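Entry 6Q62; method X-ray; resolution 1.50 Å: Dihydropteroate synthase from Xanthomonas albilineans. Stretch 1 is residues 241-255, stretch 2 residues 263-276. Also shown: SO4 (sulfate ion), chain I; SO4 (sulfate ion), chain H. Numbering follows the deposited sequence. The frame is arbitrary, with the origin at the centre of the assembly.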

# COMPACT_ATOMS: atom_id res chain seq x y z
N ARG A 241 -7.80 -4.65 -8.38
CA ARG A 241 -7.73 -4.73 -6.92
C ARG A 241 -6.31 -4.77 -6.37
O ARG A 241 -6.12 -5.07 -5.18
N VAL A 242 -5.35 -4.43 -7.19
CA VAL A 242 -3.95 -4.52 -6.75
C VAL A 242 -3.63 -3.55 -5.59
O VAL A 242 -3.11 -3.98 -4.57
N ALA A 243 -3.97 -2.24 -5.73
CA ALA A 243 -3.65 -1.32 -4.64
C ALA A 243 -4.34 -1.67 -3.32
O ALA A 243 -3.69 -1.64 -2.26
N GLY A 244 -5.62 -2.05 -3.36
CA GLY A 244 -6.32 -2.43 -2.14
C GLY A 244 -5.74 -3.70 -1.52
O GLY A 244 -5.69 -3.82 -0.28
N SER A 245 -5.29 -4.64 -2.38
CA SER A 245 -4.68 -5.91 -1.92
C SER A 245 -3.33 -5.63 -1.24
O SER A 245 -3.06 -6.16 -0.16
N VAL A 246 -2.51 -4.77 -1.85
CA VAL A 246 -1.21 -4.42 -1.27
C VAL A 246 -1.42 -3.75 0.09
O VAL A 246 -0.75 -4.10 1.06
N ALA A 247 -2.41 -2.83 0.19
CA ALA A 247 -2.74 -2.18 1.46
C ALA A 247 -3.16 -3.25 2.48
O ALA A 247 -2.65 -3.23 3.61
N ALA A 248 -4.06 -4.17 2.10
CA ALA A 248 -4.53 -5.25 3.00
C ALA A 248 -3.36 -6.11 3.52
O ALA A 248 -3.27 -6.39 4.72
N HIS A 249 -2.43 -6.45 2.63
CA HIS A 249 -1.27 -7.25 3.03
C HIS A 249 -0.32 -6.50 3.94
O HIS A 249 0.19 -7.08 4.91
N LEU A 250 -0.12 -5.19 3.69
CA LEU A 250 0.68 -4.38 4.62
C LEU A 250 0.02 -4.32 5.98
O LEU A 250 0.69 -4.49 6.99
N LEU A 251 -1.32 -4.12 6.03
CA LEU A 251 -2.05 -4.10 7.30
C LEU A 251 -1.92 -5.44 8.02
O LEU A 251 -1.72 -5.45 9.24
N ALA A 252 -1.97 -6.56 7.28
CA ALA A 252 -1.83 -7.89 7.89
C ALA A 252 -0.44 -8.05 8.50
O ALA A 252 -0.31 -8.54 9.65
N ALA A 253 0.59 -7.63 7.77
CA ALA A 253 1.97 -7.69 8.24
C ALA A 253 2.14 -6.83 9.51
O ALA A 253 2.75 -7.27 10.50
N GLN A 254 1.54 -5.63 9.54
CA GLN A 254 1.60 -4.77 10.73
C GLN A 254 0.90 -5.42 11.91
O GLN A 254 1.28 -5.19 13.06
N ARG A 255 -0.13 -6.26 11.63
CA ARG A 255 -0.92 -6.93 12.65
C ARG A 255 -0.41 -8.34 13.00
O ARG A 255 -1.10 -9.05 13.71
N HIS A 263 -0.70 -12.30 -5.46
CA HIS A 263 -0.49 -12.37 -6.91
C HIS A 263 0.55 -11.28 -7.29
O HIS A 263 1.40 -11.51 -8.15
N ASP A 264 0.45 -10.10 -6.66
CA ASP A 264 1.24 -8.91 -7.02
C ASP A 264 2.49 -8.81 -6.19
O ASP A 264 2.59 -8.05 -5.20
N VAL A 265 3.44 -9.68 -6.55
CA VAL A 265 4.66 -9.84 -5.76
C VAL A 265 5.49 -8.56 -5.71
O VAL A 265 5.78 -8.11 -4.59
N ALA A 266 5.91 -8.00 -6.84
CA ALA A 266 6.78 -6.80 -6.83
C ALA A 266 6.17 -5.66 -6.03
O ALA A 266 6.86 -5.04 -5.22
N ALA A 267 4.85 -5.41 -6.21
CA ALA A 267 4.19 -4.33 -5.48
C ALA A 267 4.16 -4.57 -3.98
O ALA A 267 4.42 -3.64 -3.20
N THR A 268 3.88 -5.83 -3.56
CA THR A 268 3.85 -6.17 -2.15
C THR A 268 5.25 -6.05 -1.54
O THR A 268 5.41 -5.51 -0.45
N VAL A 269 6.28 -6.53 -2.26
CA VAL A 269 7.65 -6.43 -1.78
C VAL A 269 8.02 -4.96 -1.56
O VAL A 269 8.55 -4.61 -0.52
N ASP A 270 7.68 -4.10 -2.52
CA ASP A 270 7.96 -2.65 -2.38
C ASP A 270 7.29 -2.05 -1.17
O ASP A 270 7.93 -1.32 -0.39
N ALA A 271 6.00 -2.38 -0.95
CA ALA A 271 5.28 -1.86 0.21
C ALA A 271 5.90 -2.31 1.51
O ALA A 271 6.04 -1.50 2.42
N LEU A 272 6.25 -3.61 1.61
CA LEU A 272 6.85 -4.13 2.83
C LEU A 272 8.23 -3.54 3.05
O LEU A 272 8.64 -3.39 4.20
N THR A 273 8.95 -3.26 1.96
CA THR A 273 10.31 -2.69 2.06
C THR A 273 10.25 -1.29 2.68
O THR A 273 11.04 -0.99 3.59
N VAL A 274 9.28 -0.44 2.23
CA VAL A 274 9.12 0.91 2.77
C VAL A 274 8.78 0.80 4.25
O VAL A 274 9.39 1.48 5.08
N TRP A 275 7.81 -0.08 4.59
CA TRP A 275 7.41 -0.28 5.96
C TRP A 275 8.57 -0.76 6.83
O TRP A 275 8.75 -0.22 7.92
N GLN A 276 9.38 -1.73 6.33
CA GLN A 276 10.54 -2.23 7.08
C GLN A 276 11.48 -1.07 7.43
O GLN A 276 11.97 -1.02 8.55

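No direct hydrogen bond joins the two stretches; their one polar link is a single water that lies 2.8 Å from His249 ND1 and donates to Thr268 OG1, also at 2.8 Å. With its own proton given to Asp264 O (Thr268 OG1 to Asp264 O, 2.8 Å), a bond compatible with the m rotamer of Thr268, the hydroxyl meets the water as an acceptor. His249, also m (chi1 -71°), directs its CA-to-CB bond toward the second helix, and its CB lies 4.3 Å from Thr268 CG2.

Everything else across the contact is packing. The helices, 242-254 and 265-276, run in broadly the same direction at 43°, with axes 9.5 Å apart at closest approach. The backbones come nearest at Val246 and Thr268, whose CA atoms are 5.4 Å apart, and small side chains face Val246 there. In its t rotamer, Val246 places CG1 3.5 Å from Ala271 CB and CG2 3.8 Å from Ala267 CB. Towards the N-terminal ends, Val242 (t) brings CG1 to 3.5 Å from Asp264 CG; the carboxylate oxygens of Asp264 find their hydrogen bonds elsewhere in the structure.

At the C-terminal ends the gap is filled by Trp275, which has the largest area covered by the opposing stretch. Its chi1 of 171° (t) and chi2 of 63° set the indole against Gln254, whose CG sits over the face of the five-membered ring, 4.0 Å from its centroid, in a CH-pi contact. Leu250 (chi1 t, chi2 p) starts sideways, but its end reaches in, with CD1 3.5 Å from Trp275 CB. Ala253 CB packs 3.8 Å from Leu272 CD2 and 3.9 Å from Trp275 CZ3.

The sulfates, probably from the crystallisation liquor, bind separately: one accepts from Arg241 NH1 and NH2, the other from His263 NE2.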

# COMPACT_ATOMS: atom_id res chain seq x y z
CB ARG A 241 -8.49 -5.98 -6.44
CG ARG A 241 -9.96 -5.95 -6.77
CD ARG A 241 -10.55 -7.33 -6.59
NE ARG A 241 -11.93 -7.36 -7.06
CZ ARG A 241 -12.68 -8.46 -7.12
NH1 ARG A 241 -12.19 -9.63 -6.74
NH2 ARG A 241 -13.94 -8.38 -7.54
CB VAL A 242 -2.99 -4.36 -7.92
CG1 VAL A 242 -1.55 -4.47 -7.45
CG2 VAL A 242 -3.28 -5.38 -9.03
CB ALA A 243 -4.01 0.10 -5.05
CB SER A 245 -4.50 -6.87 -3.09
OG SER A 245 -5.76 -7.23 -3.63
CB VAL A 246 -0.38 -3.55 -2.25
CG1 VAL A 246 0.88 -3.04 -1.58
CG2 VAL A 246 -0.05 -4.33 -3.51
CB ALA A 247 -3.86 -1.19 1.26
CB ALA A 248 -5.56 -6.11 2.29
CB HIS A 249 -0.58 -7.85 1.81
CG HIS A 249 -1.43 -8.93 1.21
ND1 HIS A 249 -1.89 -8.86 -0.08
CD2 HIS A 249 -1.96 -10.04 1.80
CE1 HIS A 249 -2.64 -9.94 -0.26
NE2 HIS A 249 -2.73 -10.67 0.86
CB LEU A 250 0.87 -2.97 4.03
CG LEU A 250 1.66 -1.98 4.90
CD1 LEU A 250 3.03 -2.57 5.29
CD2 LEU A 250 1.83 -0.67 4.18
CB LEU A 251 -3.55 -3.75 7.08
CG LEU A 251 -3.82 -2.34 6.56
CD1 LEU A 251 -5.31 -2.19 6.23
CD2 LEU A 251 -3.36 -1.26 7.57
CB ALA A 252 -2.07 -8.97 6.83
CB ALA A 253 2.90 -7.21 7.15
CB GLN A 254 0.93 -3.43 10.43
CG GLN A 254 1.74 -2.60 9.43
CD GLN A 254 1.04 -1.31 9.12
OE1 GLN A 254 -0.20 -1.23 9.09
NE2 GLN A 254 1.84 -0.26 8.89
CB ARG A 255 -2.40 -6.92 12.29
CG ARG A 255 -3.01 -5.55 12.59
CD ARG A 255 -4.21 -5.18 11.75
NE ARG A 255 -4.67 -3.82 12.05
CZ ARG A 255 -4.13 -2.69 11.59
NH1 ARG A 255 -3.03 -2.72 10.83
NH2 ARG A 255 -4.65 -1.52 11.94
CB HIS A 263 -1.79 -12.03 -7.67
CG HIS A 263 -2.90 -13.01 -7.46
ND1 HIS A 263 -3.86 -12.80 -6.51
CD2 HIS A 263 -3.17 -14.16 -8.12
CE1 HIS A 263 -4.68 -13.85 -6.58
NE2 HIS A 263 -4.31 -14.68 -7.55
CB ASP A 264 0.35 -7.68 -6.89
CG ASP A 264 -0.89 -7.88 -7.76
OD1 ASP A 264 -0.76 -7.80 -9.00
OD2 ASP A 264 -1.96 -8.20 -7.21
CB VAL A 265 5.48 -11.05 -6.22
CG1 VAL A 265 6.84 -11.10 -5.50
CG2 VAL A 265 4.69 -12.35 -5.96
CB ALA A 266 7.06 -6.34 -8.26
CB ALA A 267 2.78 -4.11 -6.01
CB THR A 268 3.22 -7.58 -1.94
OG1 THR A 268 1.90 -7.62 -2.56
CG2 THR A 268 3.10 -7.94 -0.46
CB VAL A 269 8.64 -7.15 -2.72
CG1 VAL A 269 10.09 -6.79 -2.37
CG2 VAL A 269 8.41 -8.65 -2.64
CB ASP A 270 7.52 -1.93 -3.67
CG ASP A 270 8.47 -2.14 -4.83
OD1 ASP A 270 9.36 -3.02 -4.73
OD2 ASP A 270 8.32 -1.45 -5.84
CB ALA A 271 3.82 -2.29 0.18
CB LEU A 272 6.94 -5.66 2.77
CG LEU A 272 5.61 -6.39 2.76
CD1 LEU A 272 5.86 -7.87 2.44
CD2 LEU A 272 4.90 -6.26 4.10
CB THR A 273 11.01 -2.72 0.69
OG1 THR A 273 11.11 -4.09 0.28
CG2 THR A 273 12.40 -2.09 0.72
CB VAL A 274 8.06 1.73 1.98
CG1 VAL A 274 7.83 3.09 2.66
CG2 VAL A 274 8.50 1.92 0.53
CB TRP A 275 6.21 -1.22 6.05
CG TRP A 275 5.87 -1.63 7.46
CD1 TRP A 275 5.47 -0.82 8.49
CD2 TRP A 275 5.89 -2.96 7.98
NE1 TRP A 275 5.27 -1.58 9.63
CE2 TRP A 275 5.49 -2.90 9.33
CE3 TRP A 275 6.20 -4.20 7.42
CZ2 TRP A 275 5.41 -4.04 10.14
CZ3 TRP A 275 6.11 -5.33 8.22
CH2 TRP A 275 5.72 -5.24 9.56
CB GLN A 276 11.30 -3.30 6.29
CG GLN A 276 10.76 -4.71 6.45
CD GLN A 276 10.94 -5.29 7.83
OE1 GLN A 276 12.06 -5.45 8.33
NE2 GLN A 276 9.84 -5.64 8.48
S SO4 I . -14.71 -12.08 -7.67
O1 SO4 I . -14.64 -12.33 -9.11
O2 SO4 I . -15.52 -13.11 -7.02
O3 SO4 I . -13.35 -12.12 -7.13
O4 SO4 I . -15.33 -10.80 -7.40
S SO4 H . -6.19 -17.86 -5.91
O1 SO4 H . -5.96 -17.11 -7.16
O2 SO4 H . -7.56 -18.39 -5.88
O3 SO4 H . -5.24 -19.02 -5.81
O4 SO4 H . -6.04 -16.99 -4.76
O HOH W 1 -0.87 -7.70 -2.43